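Local coordinates for UPF0230 protein TM1468 (Thermotoga maritima, PDB 1VPV), which binds long-chain fatty acids such as palmitate and may take part in lipid transport or fatty acid metabolism, at residues V72-Q77 with L182-R187; A144-E149 with K241-G246. All coordinates share one frame; numbering follows the deposited sequence.

Each contact joins the half of the fold built on the sheet holding strand 74-76 to the half built on the sheet holding strand 241-248. Their centres are about 30 Å apart, on opposite sides of the chain's centre, and their nearest atoms are about 16 Å apart. The segments alternate along the chain: 72-77, 144-149, 182-187, then 241-246. Contact 1 sets strand 74-76 against the end of helix 180-185, beside the palmitate carboxylate. Contact 2 ties helix 138-149 to strand 241-248, away from the annotated fatty acid site. The two halves of the fold are thus linked both at the lipid site and at a separate surface position.

Contact 1 (V72-Q77 with L182-R187); sequences VPKTSQ and LVKGGR. With PLM (palmitic acid), chain D.
Lys-184 reaches Val-72 with a nearly straight chain: its CG is anti to the backbone N (chi1 -179°), and the marked bend comes only at the last torsion (chi4 81°). Its methylenes run antiparallel to the Val-72 side chain, with CD 3.9 Å from Val-72 CB. The extended chain carries Lys-184 CE to 3.1 Å from Val-72 O, and the bend at chi4 turns NZ toward Lys-74. Lys-74 crosses Lys-184 at about a right angle. Their NZ atoms are modelled 3.0 Å apart, although both are donors and like charges, so this close approach is doubtful.

Further along, the palmitate carboxylate and the start of its tail touch both segments. Thr-75 OG1 donates a hydrogen bond to O2 of the palmitate carboxylate at 2.7 Å. OG1 is also hydrogen-bonded to His-283, and Ser-108 OG holds the fatty acid too. Arg-187 lays one face of its guanidinium over the start of the lipid tail, with NH2 3.4 Å from palmitate C3. Arg-187 NH1 bonds to Gly-185 O at 3.0 Å, in the guanidinium plane, and NE bonds to Leu-107 O; these two bonds fix the turn of the group. Replacing Arg-187 with alanine would probably leave Gly-185 O and Leu-107 O without these donors and open a gap beside palmitate C3.

Gly-186 leaves helix 180-185 with positive phi and leads to Arg-187. Strand 74-76 pairs with antiparallel strand 35-43 through Lys-74 with Val-43 and Ser-76 with Tyr-41. Helix 278-284 packs on Pro-73, Thr-75 and Arg-187, and helix 110-118 meets Gln-77.

Contact 2 (A144-E149 with K241-G246); sequences AREMLE and KLRVIG
This is a surface salt bridge between Glu-146 and Arg-243, and it spans from helix 138-149 to strand 241-248 of the second sheet. The backbones stay well apart: the CA atoms of Glu-146 and Arg-243 are 13.8 Å from each other. Two long side chains cover that distance from opposite directions, and they alone make the contact between the segments. Glu-146 runs extended beyond CG, which carries its carboxylate out across the gap between the backbones.

The guanidinium meets the carboxylate end-on, with one nitrogen for each oxygen. Arg-243 NH2 bonds to Glu-146 OE1 at 3.2 Å, with a fairly straight N-H...O angle of 164°. Arg-243 NH1 bonds to Glu-146 OE2 at 3.1 Å and is a little more bent. Both oxygens use their syn lone pairs. The two planes are 22° apart, so the groups are nearly coplanar. Glu-146 OE1 and OE2 also lie close to the guanidinium plane, so the carboxylate meets its edge and not a face. This paired grip limits rotation of both ends.

Arg-243 NE forms a salt bridge with Glu-294, so the guanidinium has a carboxylate at its NH1/NH2 end and another at NE; the two acids probably offset the like charge of Arg-142, which also comes close to NE.

On the helix side, Ala-144, Met-147 (a selenomethionine) and Leu-148 pack on helix 154-166, while Arg-145 ties helix 138-149 to the carbonyls of Val-15, Tyr-33 and Asp-34. On the other side, strand 241-248 runs antiparallel to strand 289-295 and parallel to strand 267-275, whose Val-269 touches Arg-243.

Contact 1 (V72-Q77 with L182-R187)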
loop_
_atom_site.group_PDB
_atom_site.type_symbol
_atom_site.label_atom_id
_atom_site.label_comp_id
_atom_site.label_asym_id
_atom_site.label_seq_id
_atom_site.Cartn_x
_atom_site.Cartn_y
_atom_site.Cartn_z
ATOM N N VAL A 72 -8.257 10.003 -17.432
ATOM C CA VAL A 72 -7.819 9.356 -16.219
ATOM C C VAL A 72 -9.056 9.168 -15.341
ATOM O O VAL A 72 -9.782 10.079 -15.110
ATOM C CB VAL A 72 -6.735 10.198 -15.517
ATOM C CG1 VAL A 72 -6.455 9.703 -14.106
ATOM C CG2 VAL A 72 -5.446 10.150 -16.320
ATOM N N PRO A 73 -9.291 7.965 -14.832
ATOM C CA PRO A 73 -10.540 7.821 -14.097
ATOM C C PRO A 73 -10.402 8.336 -12.671
ATOM O O PRO A 73 -9.309 8.706 -12.238
ATOM C CB PRO A 73 -10.740 6.309 -14.074
ATOM C CG PRO A 73 -9.401 5.733 -14.184
ATOM C CD PRO A 73 -8.495 6.731 -14.831
ATOM N N LYS A 74 -11.514 8.294 -11.954
ATOM C CA LYS A 74 -11.579 8.567 -10.538
ATOM C C LYS A 74 -11.731 7.248 -9.762
ATOM O O LYS A 74 -11.992 6.208 -10.335
ATOM C CB LYS A 74 -12.779 9.484 -10.268
ATOM C CG LYS A 74 -12.792 10.712 -11.171
ATOM C CD LYS A 74 -13.720 11.855 -10.666
ATOM C CE LYS A 74 -13.778 13.072 -11.634
ATOM N NZ LYS A 74 -12.470 13.446 -12.282
ATOM N N THR A 75 -11.624 7.321 -8.447
ATOM C CA THR A 75 -11.676 6.155 -7.585
ATOM C C THR A 75 -12.728 6.368 -6.495
ATOM O O THR A 75 -13.034 7.497 -6.151
ATOM C CB THR A 75 -10.270 5.897 -6.918
ATOM O OG1 THR A 75 -9.905 7.015 -6.086
ATOM C CG2 THR A 75 -9.194 5.678 -7.975
ATOM N N SER A 76 -13.314 5.300 -5.980
ATOM C CA SER A 76 -14.138 5.432 -4.789
ATOM C C SER A 76 -13.850 4.292 -3.841
ATOM O O SER A 76 -13.445 3.227 -4.268
ATOM C CB SER A 76 -15.611 5.413 -5.157
ATOM O OG SER A 76 -15.981 4.101 -5.525
ATOM N N GLN A 77 -14.092 4.504 -2.560
ATOM C CA GLN A 77 -13.946 3.430 -1.559
ATOM C C GLN A 77 -15.001 2.341 -1.698
ATOM O O GLN A 77 -15.987 2.511 -2.418
ATOM C CB GLN A 77 -13.989 3.994 -0.139
ATOM C CG GLN A 77 -15.374 4.232 0.407
ATOM C CD GLN A 77 -15.884 5.631 0.123
ATOM O OE1 GLN A 77 -15.973 6.052 -1.031
ATOM N NE2 GLN A 77 -16.209 6.362 1.175
ATOM N N LEU A 182 -1.385 12.646 -9.542
ATOM C CA LEU A 182 -1.649 12.904 -8.123
ATOM C C LEU A 182 -2.505 14.159 -7.916
ATOM O O LEU A 182 -3.445 14.176 -7.104
ATOM C CB LEU A 182 -0.342 13.030 -7.357
ATOM C CG LEU A 182 0.321 11.693 -7.017
ATOM C CD1 LEU A 182 1.710 11.942 -6.479
ATOM C CD2 LEU A 182 -0.508 11.001 -5.938
ATOM N N VAL A 183 -2.195 15.206 -8.675
ATOM C CA VAL A 183 -2.957 16.424 -8.565
ATOM C C VAL A 183 -4.405 16.161 -8.962
ATOM O O VAL A 183 -5.298 16.599 -8.241
ATOM C CB VAL A 183 -2.339 17.600 -9.340
ATOM C CG1 VAL A 183 -3.270 18.797 -9.332
ATOM C CG2 VAL A 183 -1.003 18.030 -8.695
ATOM N N LYS A 184 -4.648 15.413 -10.050
ATOM C CA LYS A 184 -6.025 15.133 -10.429
ATOM C C LYS A 184 -6.708 14.273 -9.402
ATOM O O LYS A 184 -7.902 14.422 -9.173
ATOM C CB LYS A 184 -6.154 14.432 -11.784
ATOM C CG LYS A 184 -7.625 14.156 -12.187
ATOM C CD LYS A 184 -7.735 13.339 -13.441
ATOM C CE LYS A 184 -9.101 12.628 -13.545
ATOM N NZ LYS A 184 -10.095 13.548 -14.035
ATOM N N GLY A 185 -5.983 13.328 -8.838
ATOM C CA GLY A 185 -6.538 12.467 -7.793
ATOM C C GLY A 185 -7.036 13.179 -6.523
ATOM O O GLY A 185 -7.944 12.675 -5.875
ATOM N N GLY A 186 -6.407 14.301 -6.147
ATOM C CA GLY A 186 -6.864 15.127 -5.043
ATOM C C GLY A 186 -6.150 14.961 -3.710
ATOM O O GLY A 186 -6.421 15.690 -2.745
ATOM N N ARG A 187 -5.204 14.048 -3.625
ATOM C CA ARG A 187 -4.611 13.732 -2.326
ATOM C C ARG A 187 -3.326 14.512 -1.947
ATOM O O ARG A 187 -2.701 14.239 -0.896
ATOM C CB ARG A 187 -4.365 12.228 -2.216
ATOM C CG ARG A 187 -5.491 11.464 -1.672
ATOM C CD ARG A 187 -6.761 11.612 -2.507
ATOM N NE ARG A 187 -7.792 10.744 -1.962
ATOM C CZ ARG A 187 -8.962 10.488 -2.534
ATOM N NH1 ARG A 187 -9.279 11.053 -3.679
ATOM N NH2 ARG A 187 -9.824 9.675 -1.954
HETATM C C1 PLM D . -10.505 6.113 -2.616
HETATM O O1 PLM D . -11.113 6.069 -1.507
HETATM O O2 PLM D . -11.075 6.531 -3.675
HETATM C C2 PLM D . -9.075 5.623 -2.656
HETATM C C3 PLM D . -8.097 6.780 -2.675
HETATM C C4 PLM D . -6.678 6.259 -2.860
HETATM C C5 PLM D . -5.722 7.445 -2.950
HETATM C C6 PLM D . -4.291 7.012 -3.142
HETATM C C7 PLM D . -3.323 8.185 -3.165
HETATM C C8 PLM D . -1.978 7.776 -3.757
HETATM C C9 PLM D . -1.168 6.950 -2.783
HETATM C CA PLM D . 0.134 6.465 -3.390
HETATM C CB PLM D . 0.990 5.775 -2.339
HETATM C CC PLM D . 2.148 5.035 -3.002
HETATM C CD PLM D . 3.142 4.459 -1.972
HETATM C CE PLM D . 4.167 3.540 -2.611
HETATM C CF PLM D . 5.258 3.113 -1.641
HETATM C CG PLM D . 4.847 1.915 -0.779
#

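Contact 2 (A144-E149 with K241-G246)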
loop_
_atom_site.group_PDB
_atom_site.type_symbol
_atom_site.label_atom_id
_atom_site.label_comp_id
_atom_site.label_asym_id
_atom_site.label_seq_id
_atom_site.Cartn_x
_atom_site.Cartn_y
_atom_site.Cartn_z
ATOM N N ALA A 144 1.508 -9.012 11.750
ATOM C CA ALA A 144 0.376 -9.469 12.524
ATOM C C ALA A 144 0.203 -10.965 12.398
ATOM O O ALA A 144 -0.153 -11.649 13.376
ATOM C CB ALA A 144 -0.879 -8.787 12.078
ATOM N N ARG A 145 0.440 -11.496 11.205
ATOM C CA ARG A 145 0.244 -12.944 11.017
ATOM C C ARG A 145 1.282 -13.712 11.812
ATOM O O ARG A 145 0.964 -14.667 12.531
ATOM C CB ARG A 145 0.339 -13.340 9.533
ATOM C CG ARG A 145 0.175 -14.842 9.292
ATOM C CD ARG A 145 -1.157 -15.399 9.910
ATOM N NE ARG A 145 -2.317 -15.007 9.097
ATOM C CZ ARG A 145 -3.585 -15.017 9.504
ATOM N NH1 ARG A 145 -3.916 -15.382 10.723
ATOM N NH2 ARG A 145 -4.536 -14.642 8.674
ATOM N N GLU A 146 2.529 -13.275 11.689
ATOM C CA GLU A 146 3.636 -13.995 12.294
ATOM C C GLU A 146 3.419 -14.041 13.790
ATOM O O GLU A 146 3.525 -15.103 14.392
ATOM C CB GLU A 146 4.978 -13.371 11.946
ATOM C CG GLU A 146 5.275 -13.469 10.459
ATOM C CD GLU A 146 6.398 -12.527 10.012
ATOM O OE1 GLU A 146 6.448 -11.355 10.454
ATOM O OE2 GLU A 146 7.236 -12.969 9.207
HETATM N N MSE A 147 3.035 -12.921 14.386
HETATM C CA MSE A 147 2.846 -12.940 15.824
HETATM C C MSE A 147 1.565 -13.665 16.268
HETATM O O MSE A 147 1.536 -14.213 17.371
HETATM C CB MSE A 147 3.067 -11.569 16.458
HETATM C CG MSE A 147 2.272 -10.466 15.961
HETATM SE SE MSE A 147 2.895 -8.723 16.720
HETATM C CE MSE A 147 4.873 -8.885 16.433
ATOM N N LEU A 148 0.550 -13.755 15.408
ATOM C CA LEU A 148 -0.587 -14.675 15.668
ATOM C C LEU A 148 -0.162 -16.153 15.529
ATOM O O LEU A 148 -0.549 -16.985 16.336
ATOM C CB LEU A 148 -1.801 -14.371 14.781
ATOM C CG LEU A 148 -2.435 -12.992 15.022
ATOM C CD1 LEU A 148 -3.348 -12.592 13.885
ATOM C CD2 LEU A 148 -3.197 -12.940 16.332
ATOM N N GLU A 149 0.646 -16.467 14.525
ATOM C CA GLU A 149 1.211 -17.799 14.399
ATOM C C GLU A 149 2.139 -18.175 15.561
ATOM O O GLU A 149 2.451 -19.346 15.727
ATOM C CB GLU A 149 1.983 -17.964 13.077
ATOM C CG GLU A 149 1.144 -18.021 11.789
ATOM C CD GLU A 149 -0.174 -18.766 11.938
ATOM O OE1 GLU A 149 -1.180 -18.173 12.417
ATOM O OE2 GLU A 149 -0.224 -19.941 11.545
ATOM N N LYS A 241 18.680 -3.248 9.531
ATOM C CA LYS A 241 17.996 -4.435 9.033
ATOM C C LYS A 241 16.613 -4.058 8.537
ATOM O O LYS A 241 15.817 -3.508 9.301
ATOM C CB LYS A 241 17.826 -5.454 10.151
ATOM C CG LYS A 241 18.786 -6.635 10.165
ATOM C CD LYS A 241 18.063 -7.848 10.820
ATOM C CE LYS A 241 18.994 -8.925 11.254
ATOM N NZ LYS A 241 19.894 -8.364 12.283
ATOM N N LEU A 242 16.304 -4.402 7.290
ATOM C CA LEU A 242 15.046 -4.024 6.693
ATOM C C LEU A 242 14.329 -5.216 6.068
ATOM O O LEU A 242 14.972 -6.165 5.643
ATOM C CB LEU A 242 15.306 -3.035 5.564
ATOM C CG LEU A 242 16.048 -1.725 5.759
ATOM C CD1 LEU A 242 15.940 -0.952 4.463
ATOM C CD2 LEU A 242 15.461 -0.909 6.938
ATOM N N ARG A 243 13.003 -5.152 5.991
ATOM C CA ARG A 243 12.249 -5.965 5.012
ATOM C C ARG A 243 11.506 -5.000 4.081
ATOM O O ARG A 243 11.132 -3.916 4.496
ATOM C CB ARG A 243 11.286 -6.932 5.687
ATOM C CG ARG A 243 11.976 -7.990 6.522
ATOM C CD ARG A 243 11.049 -9.159 6.893
ATOM N NE ARG A 243 9.943 -8.701 7.741
ATOM C CZ ARG A 243 9.134 -9.501 8.443
ATOM N NH1 ARG A 243 9.295 -10.802 8.414
ATOM N NH2 ARG A 243 8.158 -8.990 9.200
ATOM N N VAL A 244 11.281 -5.404 2.839
ATOM C CA VAL A 244 10.895 -4.474 1.767
ATOM C C VAL A 244 9.923 -5.093 0.753
ATOM O O VAL A 244 10.089 -6.244 0.334
ATOM C CB VAL A 244 12.147 -4.047 0.958
ATOM C CG1 VAL A 244 11.807 -2.989 -0.067
ATOM C CG2 VAL A 244 13.217 -3.531 1.885
ATOM N N ILE A 245 8.922 -4.316 0.358
ATOM C CA ILE A 245 8.142 -4.600 -0.830
ATOM C C ILE A 245 8.451 -3.501 -1.830
ATOM O O ILE A 245 8.154 -2.364 -1.584
ATOM C CB ILE A 245 6.636 -4.624 -0.518
ATOM C CG1 ILE A 245 6.350 -5.686 0.547
ATOM C CG2 ILE A 245 5.796 -4.920 -1.783
ATOM C CD1 ILE A 245 4.854 -5.801 0.896
ATOM N N GLY A 246 9.086 -3.843 -2.944
ATOM C CA GLY A 246 9.229 -2.924 -4.061
ATOM C C GLY A 246 7.920 -2.844 -4.828
ATOM O O GLY A 246 7.315 -3.890 -5.168
#